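Local coordinates for protein beta-n-acetylhexosaminidase (Streptococcus pneumoniae, PDB 4AZC) that probably removes terminal beta-linked N-acetylhexosamine residues from glycans, as a glycoside hydrolase of family 20 whose catalytic module is a TIM barrel, at residues 14-19 with 328-333; 176-181 with 223-228; 277-282 with 322-327. All coordinates share one frame; numbering follows the deposited sequence.

Contact 1: 14-19 with 328-333; sequences SIDAGR and IWADRP. With NGW ((2S,3aR,5R,6S,7R,7aR)-5-(hydroxymethyl)-2-methyl-2,3a,5,6,7,7a-hexahydro-1H-pyrano[3,2-d][1,3]thiazole-6,7-diol), chain K.
Asp16 and Arg19 reach across to Trp329, Ala330 and Asp331 where the first and last strands of the TIM barrel, 10-16 and 321-329, lie parallel and close the cylinder. Ile328 N donates to Ser14 O at 2.8 Å, and beyond this bridge both segments leave the sheet as loops that build one wall of the sugar pocket. The carboxylate of Asp16, with CG anti to its own nitrogen (chi1 -169°), leans toward 328-333. Asp16 OD2 takes two donors from opposite faces of the carboxylate plane: Ala330 N on the anti side and Arg19 NH1 on the syn side, the latter at 2.9 Å and close to the guanidinium plane. OD1 bonds to Arg19 N in an Asx motif, so one carboxylate holds both the backbone and the tip of the arginine. Arg19 runs extended from CG to NE, its CD passing 3.3 Å from Ala330 O, and NE pairs with Asp49. Arg19 NH2 then donates to NGW O3 at 2.8 Å. Asp331 OD1 sits over one guanidinium face in a long salt bridge, 3.6 Å from Arg19 NH1, with no N-H aimed at it. Trp329 spreads its ring beneath the sugar, with water 1 on the opposite face. Asp331 finishes the grip with both oxygens: OD1 accepts from NGW O4 and OD2 from NGW O6, each at 2.6 Å.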
loop_
_atom_site.group_PDB
_atom_site.type_symbol
_atom_site.label_atom_id
_atom_site.label_comp_id
_atom_site.label_asym_id
_atom_site.label_seq_id
_atom_site.Cartn_x
_atom_site.Cartn_y
_atom_site.Cartn_z
ATOM N N SER B 14 -0.457 -5.275 2.269
ATOM C CA SER B 14 -0.903 -3.951 2.706
ATOM C C SER B 14 -1.056 -3.886 4.224
ATOM O O SER B 14 -1.615 -4.803 4.834
ATOM C CB SER B 14 -2.227 -3.581 2.051
ATOM O OG SER B 14 -2.624 -2.292 2.475
ATOM N N ILE B 15 -0.580 -2.785 4.815
ATOM C CA ILE B 15 -0.613 -2.582 6.268
ATOM C C ILE B 15 -1.240 -1.226 6.590
ATOM O O ILE B 15 -0.763 -0.183 6.123
ATOM C CB ILE B 15 0.828 -2.628 6.893
ATOM C CG1 ILE B 15 1.573 -3.915 6.507
ATOM C CG2 ILE B 15 0.790 -2.409 8.418
ATOM C CD1 ILE B 15 1.094 -5.206 7.203
ATOM N N ASP B 16 -2.288 -1.250 7.405
ATOM C CA ASP B 16 -2.958 -0.033 7.862
ATOM C C ASP B 16 -2.203 0.619 9.016
ATOM O O ASP B 16 -2.575 0.450 10.193
ATOM C CB ASP B 16 -4.393 -0.376 8.292
ATOM C CG ASP B 16 -5.265 0.850 8.534
ATOM O OD1 ASP B 16 -4.812 2.006 8.330
ATOM O OD2 ASP B 16 -6.436 0.646 8.936
ATOM N N ALA B 17 -1.151 1.371 8.692
ATOM C CA ALA B 17 -0.425 2.128 9.708
ATOM C C ALA B 17 -0.857 3.596 9.721
ATOM O O ALA B 17 -0.109 4.471 10.143
ATOM C CB ALA B 17 1.081 2.006 9.505
ATOM N N GLY B 18 -2.060 3.853 9.222
ATOM C CA GLY B 18 -2.689 5.165 9.334
ATOM C C GLY B 18 -3.620 5.173 10.534
ATOM O O GLY B 18 -3.576 6.091 11.356
ATOM N N ARG B 19 -4.462 4.143 10.641
ATOM C CA ARG B 19 -5.354 4.014 11.799
ATOM C C ARG B 19 -4.591 3.687 13.082
ATOM O O ARG B 19 -4.918 4.205 14.155
ATOM C CB ARG B 19 -6.421 2.956 11.555
ATOM C CG ARG B 19 -7.527 3.359 10.577
ATOM C CD ARG B 19 -8.662 2.356 10.686
ATOM N NE ARG B 19 -9.808 2.636 9.828
ATOM C CZ ARG B 19 -10.009 2.103 8.631
ATOM N NH1 ARG B 19 -9.117 1.265 8.111
ATOM N NH2 ARG B 19 -11.116 2.402 7.954
ATOM N N ILE B 328 -4.116 -5.973 5.462
ATOM C CA ILE B 328 -4.338 -5.978 6.897
ATOM C C ILE B 328 -4.919 -4.619 7.298
ATOM O O ILE B 328 -4.366 -3.572 6.959
ATOM C CB ILE B 328 -3.013 -6.246 7.666
ATOM C CG1 ILE B 328 -2.235 -7.441 7.066
ATOM C CG2 ILE B 328 -3.277 -6.401 9.161
ATOM C CD1 ILE B 328 -2.967 -8.787 7.087
ATOM N N TRP B 329 -6.044 -4.636 8.006
ATOM C CA TRP B 329 -6.739 -3.392 8.351
ATOM C C TRP B 329 -6.895 -3.237 9.854
ATOM O O TRP B 329 -6.987 -4.228 10.592
ATOM C CB TRP B 329 -8.111 -3.339 7.689
ATOM C CG TRP B 329 -8.076 -3.352 6.192
ATOM C CD1 TRP B 329 -8.345 -4.418 5.378
ATOM C CD2 TRP B 329 -7.776 -2.247 5.323
ATOM N NE1 TRP B 329 -8.238 -4.042 4.059
ATOM C CE2 TRP B 329 -7.880 -2.721 3.996
ATOM C CE3 TRP B 329 -7.418 -0.911 5.537
ATOM C CZ2 TRP B 329 -7.650 -1.902 2.882
ATOM C CZ3 TRP B 329 -7.193 -0.089 4.425
ATOM C CH2 TRP B 329 -7.305 -0.593 3.114
ATOM N N ALA B 330 -6.931 -1.992 10.310
ATOM C CA ALA B 330 -6.981 -1.719 11.740
ATOM C C ALA B 330 -8.222 -0.922 12.151
ATOM O O ALA B 330 -8.124 0.039 12.927
ATOM C CB ALA B 330 -5.694 -1.017 12.178
ATOM N N ASP B 331 -9.387 -1.346 11.652
ATOM C CA ASP B 331 -10.675 -0.641 11.883
ATOM C C ASP B 331 -10.873 -0.230 13.347
ATOM O O ASP B 331 -11.348 0.875 13.637
ATOM C CB ASP B 331 -11.867 -1.478 11.394
ATOM C CG ASP B 331 -11.856 -1.710 9.882
ATOM O OD1 ASP B 331 -10.767 -1.745 9.262
ATOM O OD2 ASP B 331 -12.949 -1.872 9.300
ATOM N N ARG B 332 -10.501 -1.144 14.241
ATOM C CA ARG B 332 -10.429 -0.884 15.668
ATOM C C ARG B 332 -8.937 -0.812 16.024
ATOM O O ARG B 332 -8.306 -1.832 16.293
ATOM C CB ARG B 332 -11.138 -2.010 16.436
ATOM C CG ARG B 332 -12.646 -2.096 16.169
ATOM C CD ARG B 332 -13.241 -3.421 16.639
ATOM N NE ARG B 332 -13.210 -4.456 15.602
ATOM C CZ ARG B 332 -12.307 -5.431 15.531
ATOM N NH1 ARG B 332 -11.342 -5.531 16.435
ATOM N NH2 ARG B 332 -12.373 -6.316 14.554
ATOM N N PRO B 333 -8.353 0.403 15.998
ATOM C CA PRO B 333 -6.890 0.455 16.150
ATOM C C PRO B 333 -6.359 0.028 17.514
ATOM O O PRO B 333 -5.154 -0.203 17.643
ATOM C CB PRO B 333 -6.548 1.922 15.867
ATOM C CG PRO B 333 -7.829 2.674 16.147
ATOM C CD PRO B 333 -8.932 1.744 15.756
HETATM O O4 NGW K . -10.452 -0.870 6.863
HETATM C C4 NGW K . -11.451 -0.891 5.854
HETATM C C3 NGW K . -11.087 0.098 4.755
HETATM C C5 NGW K . -11.532 -2.302 5.265
HETATM O O3 NGW K . -10.953 1.409 5.315
HETATM C C2 NGW K . -12.164 0.067 3.640
HETATM N N2 NGW K . -11.714 0.785 2.423
HETATM C C1 NGW K . -12.471 -1.381 3.177
HETATM C C7 NGW K . -10.606 0.039 1.797
HETATM C C8 NGW K . -10.525 0.410 0.318
HETATM S S1 NGW K . -11.060 -1.713 2.047
HETATM O O5 NGW K . -12.601 -2.324 4.299
HETATM C C6 NGW K . -11.836 -3.359 6.348
HETATM O O6 NGW K . -13.060 -3.034 7.021
HETATM O O HOH W 1 -4.357 -2.470 4.414
#

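Contact 2: 176-181 with 223-228; sequences IFNFGT and QPMAFN. With NGW ((2S,3aR,5R,6S,7R,7aR)-5-(hydroxymethyl)-2-methyl-2,3a,5,6,7,7a-hexahydro-1H-pyrano[3,2-d][1,3]thiazole-6,7-diol), chain K.
Met225 and Asn178 sit beside each other on one face of two neighbouring parallel strands of the TIM barrel, 176-180 and 223-227. Backbone bonds such as Met225 N to Phe177 O at 2.9 Å keep the parallel pattern through Phe179 N to Met225 O; the register then shifts by a residue at Gly180. Going outward along Met225, CB rests 3.6 Å from Ile176 CG2, CG passes Asn178 CG, and SD lies 4.0 Å from Ile176 CG2. There the chain, extended until then, bends at chi3 (117°) and lays Met225 CE against the amide, 3.1 Å from Asn178 ND2. That amide has a second job: OD1 accepts from Gly180 N in an Asx turn, the donor standing above the carbonyl plane, while ND2 is bonded to His43 and also approaches Phe227 CZ, with amide and ring planes 64° apart. On the other side of the sheet, Phe179 has chi1 59°, which swings its ring back over the neighbouring strand. Its CE1 meets Ala226 CB, its CE2 meets Pro224 CB, and Met225 O sits over one face. Gly180 O takes both Phe227 N and Thr181 OG1, the latter at 2.6 Å, and water 2 joins Thr181 OG1 to Phe227 O. NGW C8 lies 3.5 Å above the Phe227 ring, over its centre. This implies an apolar seat for the ring methyl C8, consistent with recognition of the substrate's acetamido group.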
loop_
_atom_site.group_PDB
_atom_site.type_symbol
_atom_site.label_atom_id
_atom_site.label_comp_id
_atom_site.label_asym_id
_atom_site.label_seq_id
_atom_site.Cartn_x
_atom_site.Cartn_y
_atom_site.Cartn_z
ATOM N N ILE B 176 5.166 4.099 -6.929
ATOM C CA ILE B 176 3.720 4.333 -6.862
ATOM C C ILE B 176 3.324 5.172 -5.638
ATOM O O ILE B 176 4.003 5.123 -4.608
ATOM C CB ILE B 176 2.939 2.971 -6.842
ATOM C CG1 ILE B 176 3.288 2.104 -8.067
ATOM C CG2 ILE B 176 1.410 3.193 -6.767
ATOM C CD1 ILE B 176 2.936 0.609 -7.902
ATOM N N PHE B 177 2.239 5.940 -5.759
ATOM C CA PHE B 177 1.639 6.680 -4.641
ATOM C C PHE B 177 0.118 6.480 -4.682
ATOM O O PHE B 177 -0.527 6.733 -5.703
ATOM C CB PHE B 177 1.965 8.176 -4.742
ATOM C CG PHE B 177 1.512 8.990 -3.555
ATOM C CD1 PHE B 177 0.191 9.432 -3.455
ATOM C CD2 PHE B 177 2.420 9.345 -2.556
ATOM C CE1 PHE B 177 -0.228 10.198 -2.375
ATOM C CE2 PHE B 177 2.010 10.118 -1.453
ATOM C CZ PHE B 177 0.681 10.545 -1.369
ATOM N N ASN B 178 -0.442 6.008 -3.576
ATOM C CA ASN B 178 -1.863 5.694 -3.509
ATOM C C ASN B 178 -2.545 6.827 -2.784
ATOM O O ASN B 178 -2.307 7.038 -1.596
ATOM C CB ASN B 178 -2.095 4.360 -2.770
ATOM C CG ASN B 178 -3.583 3.931 -2.741
ATOM O OD1 ASN B 178 -4.456 4.574 -3.323
ATOM N ND2 ASN B 178 -3.861 2.826 -2.060
ATOM N N PHE B 179 -3.373 7.574 -3.511
ATOM C CA PHE B 179 -4.085 8.687 -2.901
ATOM C C PHE B 179 -5.514 8.310 -2.433
ATOM O O PHE B 179 -6.282 9.151 -1.976
ATOM C CB PHE B 179 -4.021 9.925 -3.800
ATOM C CG PHE B 179 -4.604 9.730 -5.167
ATOM C CD1 PHE B 179 -5.985 9.707 -5.356
ATOM C CD2 PHE B 179 -3.775 9.611 -6.276
ATOM C CE1 PHE B 179 -6.529 9.547 -6.636
ATOM C CE2 PHE B 179 -4.307 9.450 -7.548
ATOM C CZ PHE B 179 -5.682 9.418 -7.731
ATOM N N GLY B 180 -5.837 7.026 -2.541
ATOM C CA GLY B 180 -7.028 6.451 -1.921
ATOM C C GLY B 180 -8.358 6.723 -2.607
ATOM O O GLY B 180 -8.716 6.043 -3.564
ATOM N N THR B 181 -9.081 7.713 -2.080
ATOM C CA THR B 181 -10.436 8.124 -2.521
ATOM C C THR B 181 -11.588 7.155 -2.202
ATOM O O THR B 181 -12.721 7.343 -2.668
ATOM C CB THR B 181 -10.497 8.612 -4.005
ATOM O OG1 THR B 181 -10.348 7.506 -4.909
ATOM C CG2 THR B 181 -9.416 9.671 -4.286
ATOM N N GLN B 223 3.595 6.863 -10.241
ATOM C CA GLN B 223 2.416 6.196 -10.768
ATOM C C GLN B 223 1.252 6.346 -9.782
ATOM O O GLN B 223 1.329 5.836 -8.665
ATOM C CB GLN B 223 2.723 4.714 -11.015
ATOM C CG GLN B 223 1.501 3.837 -11.295
ATOM C CD GLN B 223 0.821 4.159 -12.625
ATOM O OE1 GLN B 223 -0.310 4.657 -12.661
ATOM N NE2 GLN B 223 1.505 3.862 -13.719
ATOM N N PRO B 224 0.168 7.034 -10.195
ATOM C CA PRO B 224 -0.986 7.193 -9.307
ATOM C C PRO B 224 -1.739 5.883 -9.088
ATOM O O PRO B 224 -1.976 5.128 -10.038
ATOM C CB PRO B 224 -1.880 8.195 -10.051
ATOM C CG PRO B 224 -1.476 8.068 -11.486
ATOM C CD PRO B 224 -0.026 7.711 -11.491
ATOM N N MET B 225 -2.081 5.627 -7.826
ATOM C CA MET B 225 -2.945 4.526 -7.447
ATOM C C MET B 225 -4.123 5.124 -6.669
ATOM O O MET B 225 -3.951 6.099 -5.926
ATOM C CB MET B 225 -2.182 3.530 -6.574
ATOM C CG MET B 225 -2.867 2.163 -6.356
ATOM S SD MET B 225 -1.716 1.057 -5.506
ATOM C CE MET B 225 -2.521 0.702 -3.961
ATOM N N ALA B 226 -5.311 4.553 -6.871
ATOM C CA ALA B 226 -6.494 4.854 -6.044
ATOM C C ALA B 226 -7.322 3.589 -5.874
ATOM O O ALA B 226 -7.174 2.648 -6.663
ATOM C CB ALA B 226 -7.343 5.956 -6.675
ATOM N N PHE B 227 -8.169 3.552 -4.841
ATOM C CA PHE B 227 -9.169 2.472 -4.732
ATOM C C PHE B 227 -10.282 2.697 -5.755
ATOM O O PHE B 227 -10.439 3.796 -6.276
ATOM C CB PHE B 227 -9.715 2.341 -3.309
ATOM C CG PHE B 227 -8.658 2.012 -2.291
ATOM C CD1 PHE B 227 -8.045 0.757 -2.282
ATOM C CD2 PHE B 227 -8.263 2.958 -1.354
ATOM C CE1 PHE B 227 -7.061 0.447 -1.354
ATOM C CE2 PHE B 227 -7.279 2.661 -0.412
ATOM C CZ PHE B 227 -6.673 1.405 -0.413
ATOM N N ASN B 228 -11.038 1.651 -6.063
ATOM C CA ASN B 228 -11.987 1.702 -7.181
ATOM C C ASN B 228 -13.267 2.471 -6.914
ATOM O O ASN B 228 -13.924 2.925 -7.866
ATOM C CB ASN B 228 -12.344 0.284 -7.648
ATOM C CG ASN B 228 -13.044 -0.538 -6.564
ATOM O OD1 ASN B 228 -12.399 -1.106 -5.693
ATOM N ND2 ASN B 228 -14.361 -0.639 -6.656
HETATM O O4 NGW K . -10.452 -0.870 6.863
HETATM C C4 NGW K . -11.451 -0.891 5.854
HETATM C C3 NGW K . -11.087 0.098 4.755
HETATM C C5 NGW K . -11.532 -2.302 5.265
HETATM O O3 NGW K . -10.953 1.409 5.315
HETATM C C2 NGW K . -12.164 0.067 3.640
HETATM N N2 NGW K . -11.714 0.785 2.423
HETATM C C1 NGW K . -12.471 -1.381 3.177
HETATM C C7 NGW K . -10.606 0.039 1.797
HETATM C C8 NGW K . -10.525 0.410 0.318
HETATM S S1 NGW K . -11.060 -1.713 2.047
HETATM O O5 NGW K . -12.601 -2.324 4.299
HETATM C C6 NGW K . -11.836 -3.359 6.348
HETATM O O6 NGW K . -13.060 -3.034 7.021
HETATM O O HOH W 2 -12.254 5.504 -4.774
#

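Contact 3: 277-282 with 322-327; sequences GDWYYI and VGSMLS. With NGW ((2S,3aR,5R,6S,7R,7aR)-5-(hydroxymethyl)-2-methyl-2,3a,5,6,7,7a-hexahydro-1H-pyrano[3,2-d][1,3]thiazole-6,7-diol), chain K.
The chain 277-282 runs from a short 3-10 turn into strand 281-282, which pairs in parallel with strand 321-329. One backbone bond crosses the two segments, Tyr281 N to Ser327 O, 3.2 Å long and nearly straight at 167°, with the donor almost in line with the carbonyl. Just before it, Tyr280 CA brings its hydrogen to the same oxygen. Trp279, at the end of the turn, points toward the strand: its CB packs 3.8 Å from Leu326 CG, and the CE3 edge of the indole comes to Met325 O with that oxygen near the ring plane. CZ3 reaches on to Ser324 CB, while NE1 bonds to Asn300 O. Tyr280 starts out away from the strand, yet its ring swings back so that CE1 lies 3.7 Å from Ser327 CB. Gly277 CA covers one ring face over the centre, and the ring meets Trp329 edge-to-face. Tyr280 OH ends 3.0 Å from NGW S1, and Ile282 CG1 and CD1 both approach NGW C6 at 3.7 Å. Strand 281-282, helix 294-303 and strand 321-329 form a beta-alpha-beta unit of the TIM barrel, and pocket side chains at the C-terminal ends of its strands are the classic active-site arrangement of this fold.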
loop_
_atom_site.group_PDB
_atom_site.type_symbol
_atom_site.label_atom_id
_atom_site.label_comp_id
_atom_site.label_asym_id
_atom_site.label_seq_id
_atom_site.Cartn_x
_atom_site.Cartn_y
_atom_site.Cartn_z
ATOM N N GLY B 277 -11.186 -8.216 -1.511
ATOM C CA GLY B 277 -11.708 -8.210 -0.143
ATOM C C GLY B 277 -11.732 -9.568 0.545
ATOM O O GLY B 277 -11.713 -9.628 1.774
ATOM N N ASP B 278 -11.772 -10.657 -0.224
ATOM C CA ASP B 278 -11.755 -12.012 0.363
ATOM C C ASP B 278 -10.531 -12.266 1.249
ATOM O O ASP B 278 -10.591 -13.086 2.181
ATOM C CB ASP B 278 -11.794 -13.099 -0.720
ATOM C CG ASP B 278 -13.075 -13.087 -1.511
ATOM O OD1 ASP B 278 -14.044 -12.438 -1.059
ATOM O OD2 ASP B 278 -13.104 -13.731 -2.585
ATOM N N TRP B 279 -9.434 -11.565 0.966
ATOM C CA TRP B 279 -8.178 -11.801 1.682
ATOM C C TRP B 279 -7.963 -10.895 2.890
ATOM O O TRP B 279 -6.929 -10.993 3.557
ATOM C CB TRP B 279 -6.992 -11.692 0.724
ATOM C CG TRP B 279 -7.078 -12.639 -0.475
ATOM C CD1 TRP B 279 -7.416 -13.970 -0.462
ATOM C CD2 TRP B 279 -6.769 -12.320 -1.838
ATOM N NE1 TRP B 279 -7.354 -14.487 -1.734
ATOM C CE2 TRP B 279 -6.957 -13.495 -2.597
ATOM C CE3 TRP B 279 -6.354 -11.148 -2.491
ATOM C CZ2 TRP B 279 -6.760 -13.531 -3.978
ATOM C CZ3 TRP B 279 -6.157 -11.185 -3.866
ATOM C CH2 TRP B 279 -6.351 -12.372 -4.592
ATOM N N TYR B 280 -8.936 -10.030 3.175
ATOM C CA TYR B 280 -8.839 -9.067 4.283
ATOM C C TYR B 280 -8.746 -9.700 5.648
ATOM O O TYR B 280 -9.469 -10.636 5.959
ATOM C CB TYR B 280 -10.071 -8.145 4.325
ATOM C CG TYR B 280 -10.050 -7.044 3.315
ATOM C CD1 TYR B 280 -9.059 -6.995 2.326
ATOM C CD2 TYR B 280 -11.042 -6.072 3.306
ATOM C CE1 TYR B 280 -9.041 -5.988 1.375
ATOM C CE2 TYR B 280 -11.024 -5.053 2.348
ATOM C CZ TYR B 280 -10.019 -5.026 1.387
ATOM O OH TYR B 280 -9.986 -4.029 0.436
ATOM N N TYR B 281 -7.883 -9.131 6.478
ATOM C CA TYR B 281 -7.906 -9.399 7.903
ATOM C C TYR B 281 -7.894 -8.079 8.670
ATOM O O TYR B 281 -7.020 -7.240 8.462
ATOM C CB TYR B 281 -6.744 -10.295 8.332
ATOM C CG TYR B 281 -6.662 -10.450 9.838
ATOM C CD1 TYR B 281 -7.776 -10.869 10.576
ATOM C CD2 TYR B 281 -5.477 -10.170 10.526
ATOM C CE1 TYR B 281 -7.721 -11.000 11.956
ATOM C CE2 TYR B 281 -5.407 -10.299 11.921
ATOM C CZ TYR B 281 -6.532 -10.716 12.620
ATOM O OH TYR B 281 -6.475 -10.858 13.981
ATOM N N ILE B 282 -8.886 -7.918 9.541
ATOM C CA ILE B 282 -9.046 -6.734 10.376
ATOM C C ILE B 282 -8.573 -7.139 11.761
ATOM O O ILE B 282 -9.097 -8.094 12.343
ATOM C CB ILE B 282 -10.535 -6.271 10.445
ATOM C CG1 ILE B 282 -10.977 -5.625 9.130
ATOM C CG2 ILE B 282 -10.773 -5.284 11.613
ATOM C CD1 ILE B 282 -11.619 -6.577 8.149
ATOM N N VAL B 322 -1.997 -6.120 -12.760
ATOM C CA VAL B 322 -0.541 -6.075 -12.675
ATOM C C VAL B 322 -0.053 -6.980 -11.542
ATOM O O VAL B 322 1.155 -7.146 -11.337
ATOM C CB VAL B 322 -0.046 -4.645 -12.431
ATOM C CG1 VAL B 322 -0.456 -3.733 -13.580
ATOM C CG2 VAL B 322 -0.584 -4.111 -11.075
ATOM N N GLY B 323 -0.996 -7.544 -10.790
ATOM C CA GLY B 323 -0.675 -8.345 -9.605
ATOM C C GLY B 323 -1.758 -8.200 -8.554
ATOM O O GLY B 323 -2.841 -7.697 -8.850
ATOM N N SER B 324 -1.458 -8.622 -7.327
ATOM C CA SER B 324 -2.468 -8.743 -6.286
ATOM C C SER B 324 -1.948 -8.256 -4.944
ATOM O O SER B 324 -0.739 -8.294 -4.677
ATOM C CB SER B 324 -2.924 -10.205 -6.150
ATOM O OG SER B 324 -3.524 -10.684 -7.340
ATOM N N MET B 325 -2.880 -7.828 -4.098
ATOM C CA MET B 325 -2.555 -7.242 -2.810
ATOM C C MET B 325 -3.408 -7.874 -1.715
ATOM O O MET B 325 -4.625 -7.968 -1.851
ATOM C CB MET B 325 -2.749 -5.720 -2.854
ATOM C CG MET B 325 -2.447 -5.004 -1.544
ATOM S SD MET B 325 -1.980 -3.269 -1.723
ATOM C CE MET B 325 -3.571 -2.472 -1.571
ATOM N N LEU B 326 -2.757 -8.327 -0.646
ATOM C CA LEU B 326 -3.457 -8.829 0.533
ATOM C C LEU B 326 -3.349 -7.757 1.628
ATOM O O LEU B 326 -2.292 -7.143 1.815
ATOM C CB LEU B 326 -2.899 -10.201 0.972
ATOM C CG LEU B 326 -3.563 -10.908 2.167
ATOM C CD1 LEU B 326 -3.390 -12.413 2.092
ATOM C CD2 LEU B 326 -3.033 -10.376 3.501
ATOM N N SER B 327 -4.460 -7.506 2.320
ATOM C CA SER B 327 -4.573 -6.303 3.123
ATOM C C SER B 327 -4.922 -6.566 4.587
ATOM O O SER B 327 -5.894 -7.264 4.898
ATOM C CB SER B 327 -5.600 -5.338 2.510
ATOM O OG SER B 327 -5.324 -5.065 1.137
HETATM O O4 NGW K . -10.452 -0.870 6.863
HETATM C C4 NGW K . -11.451 -0.891 5.854
HETATM C C3 NGW K . -11.087 0.098 4.755
HETATM C C5 NGW K . -11.532 -2.302 5.265
HETATM O O3 NGW K . -10.953 1.409 5.315
HETATM C C2 NGW K . -12.164 0.067 3.640
HETATM N N2 NGW K . -11.714 0.785 2.423
HETATM C C1 NGW K . -12.471 -1.381 3.177
HETATM C C7 NGW K . -10.606 0.039 1.797
HETATM C C8 NGW K . -10.525 0.410 0.318
HETATM S S1 NGW K . -11.060 -1.713 2.047
HETATM O O5 NGW K . -12.601 -2.324 4.299
HETATM C C6 NGW K . -11.836 -3.359 6.348
HETATM O O6 NGW K . -13.060 -3.034 7.021
#

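Overall arrangement
All three contacts belong to one parallel sheet, the curled wall of the barrel, and all touch the same NGW molecule. Contact 1 joins the first and last strands of the barrel, 10-16 and 321-329, and contacts 2 and 3 follow one another within the long span between its segments. Contacts 1 and 3 share strand 321-329, with centres about 13 Å apart, and Trp329 N probably bonds to Tyr281 O. Contact 2 stands across the pocket, its centre about 17 Å from that of contact 1 and 15 Å from that of contact 3; packing of Trp329 on Phe227 and Met225 on Met325 bridges these gaps. Strands distant in sequence thus meet around one sugar site.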